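Local coordinates for protein-tyrosine-phosphatase PTP1 (Arabidopsis thaliana, PDB 6KRW) that removes phosphate from phosphotyrosine in proteins, dephosphorylates the MAP kinase MPK6 and, together with MKP1, modulates plant defence, at residues Thr144-Asp149 with His236-Ile241. Sequence-based numbering, arbitrary orientation.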
loop_
_atom_site.group_PDB
_atom_site.type_symbol
_atom_site.label_atom_id
_atom_site.label_comp_id
_atom_site.label_asym_id
_atom_site.label_seq_id
_atom_site.Cartn_x
_atom_site.Cartn_y
_atom_site.Cartn_z
ATOM N N THR A 144 10.638 15.715 -11.380
ATOM C CA THR A 144 9.737 16.059 -10.254
ATOM C C THR A 144 10.056 15.173 -9.049
ATOM O O THR A 144 10.161 13.958 -9.219
ATOM C CB THR A 144 8.272 15.886 -10.654
ATOM O OG1 THR A 144 8.047 16.683 -11.811
ATOM C CG2 THR A 144 7.307 16.327 -9.579
ATOM N N VAL A 145 10.203 15.780 -7.875
ATOM C CA VAL A 145 10.362 15.011 -6.614
ATOM C C VAL A 145 9.027 14.307 -6.381
ATOM O O VAL A 145 7.995 14.933 -6.594
ATOM C CB VAL A 145 10.725 15.932 -5.440
ATOM C CG1 VAL A 145 9.714 17.056 -5.283
ATOM C CG2 VAL A 145 10.864 15.156 -4.142
ATOM N N LYS A 146 9.044 13.046 -5.999
ATOM C CA LYS A 146 7.766 12.316 -5.814
ATOM C C LYS A 146 7.677 11.843 -4.379
ATOM O O LYS A 146 6.587 11.502 -3.924
ATOM C CB LYS A 146 7.725 11.062 -6.682
ATOM C CG LYS A 146 7.786 11.263 -8.174
ATOM C CD LYS A 146 6.655 12.017 -8.750
ATOM C CE LYS A 146 6.795 12.086 -10.252
ATOM N NZ LYS A 146 5.682 12.842 -10.856
ATOM N N CYS A 147 8.772 11.761 -3.686
ATOM C CA CYS A 147 8.873 11.210 -2.316
ATOM C C CYS A 147 10.178 11.659 -1.659
ATOM O O CYS A 147 11.184 11.706 -2.331
ATOM C CB CYS A 147 8.815 9.698 -2.340
ATOM S SG CYS A 147 8.870 8.949 -0.696
ATOM N N GLY A 148 10.168 11.977 -0.380
ATOM C CA GLY A 148 11.396 12.436 0.281
ATOM C C GLY A 148 12.226 11.261 0.748
ATOM O O GLY A 148 11.676 10.164 0.934
ATOM N N ASP A 149 13.539 11.449 0.883
ATOM C CA ASP A 149 14.420 10.368 1.383
ATOM C C ASP A 149 14.302 10.267 2.904
ATOM O O ASP A 149 14.935 11.033 3.624
ATOM C CB ASP A 149 15.873 10.600 0.954
ATOM C CG ASP A 149 16.826 9.515 1.411
ATOM O OD1 ASP A 149 16.415 8.651 2.198
ATOM O OD2 ASP A 149 18.024 9.586 1.003
ATOM N N HIS A 236 3.013 2.859 0.029
ATOM C CA HIS A 236 3.006 4.260 -0.421
ATOM C C HIS A 236 3.635 4.369 -1.803
ATOM O O HIS A 236 4.502 3.543 -2.161
ATOM C CB HIS A 236 3.678 5.185 0.582
ATOM C CG HIS A 236 5.179 5.212 0.539
ATOM N ND1 HIS A 236 5.829 6.078 -0.297
ATOM C CD2 HIS A 236 6.090 4.609 1.306
ATOM C CE1 HIS A 236 7.158 5.931 -0.114
ATOM N NE2 HIS A 236 7.350 5.007 0.864
ATOM N N CYS A 237 3.232 5.374 -2.536
ATOM C CA CYS A 237 3.902 5.782 -3.788
ATOM C C CYS A 237 4.132 7.278 -3.629
ATOM O O CYS A 237 4.776 7.666 -2.657
ATOM C CB CYS A 237 3.088 5.368 -5.019
ATOM S SG CYS A 237 1.321 5.769 -4.949
ATOM N N SER A 238 3.638 8.081 -4.542
ATOM C CA SER A 238 3.755 9.533 -4.352
ATOM C C SER A 238 2.489 10.057 -3.650
ATOM O O SER A 238 2.625 10.631 -2.581
ATOM C CB SER A 238 4.026 10.227 -5.634
ATOM O OG SER A 238 4.382 11.557 -5.362
ATOM N N ALA A 239 1.307 9.886 -4.243
ATOM C CA ALA A 239 0.041 10.315 -3.592
ATOM C C ALA A 239 -0.502 9.222 -2.679
ATOM O O ALA A 239 -1.333 9.564 -1.794
ATOM C CB ALA A 239 -0.966 10.692 -4.634
ATOM N N GLY A 240 -0.096 7.986 -2.869
ATOM C CA GLY A 240 -0.585 6.838 -2.100
ATOM C C GLY A 240 -1.969 6.375 -2.529
ATOM O O GLY A 240 -2.705 5.889 -1.639
ATOM N N ILE A 241 -2.327 6.498 -3.788
ATOM C CA ILE A 241 -3.636 5.996 -4.277
ATOM C C ILE A 241 -3.557 5.176 -5.567
ATOM O O ILE A 241 -4.220 4.164 -5.634
ATOM C CB ILE A 241 -4.667 7.144 -4.380
ATOM C CG1 ILE A 241 -4.246 8.268 -5.322
ATOM C CG2 ILE A 241 -5.037 7.663 -2.989
ATOM C CD1 ILE A 241 -5.331 9.281 -5.594
#
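The imidazole of His236 receives Cys147 at its CE1 corner: SG lies 3.5 Å from CE1 and oblique to the ring, 67° off its normal. Cys147 SG gets there by standing anti to the backbone N (chi1 -178°). His236 ND1 donates to a lone pair of Cys237 O, which lies nearly in the plane of the ring (3.0 Å), while NE2 is hydrogen-bonded to Tyr150 OH, whose own ring also meets the imidazole, its plane turned steeply to it. With both nitrogens engaged, the ring's rotation is fixed. His236 and Cys237 open the HCX5R signature of the tyrosine phosphatases, whose P-loop follows strand 233-236 and leads into helix 242-259. Cys237 forms the phosphocysteine intermediate; a citrate anion, probably from the crystallisation liquor, lies beside its SG, bound by the backbone N of Ser238, Ala239 and Ile241. One residue along, Ser238 OG gives its proton to Lys146 O over a short 2.6 Å, in the carbonyl plane and on a lone pair (122° at the oxygen), and is also hydrogen-bonded to Tyr65 OH. With an alanine at this place, Lys146 O is likely to be left without this donor and the P-loop less firmly tethered to 144-149. Lys146 CB packs 3.6 Å from Ser238 OG, while the chain, bent at chi2, carries NZ away to salt bridges with Asp206 and Asp140.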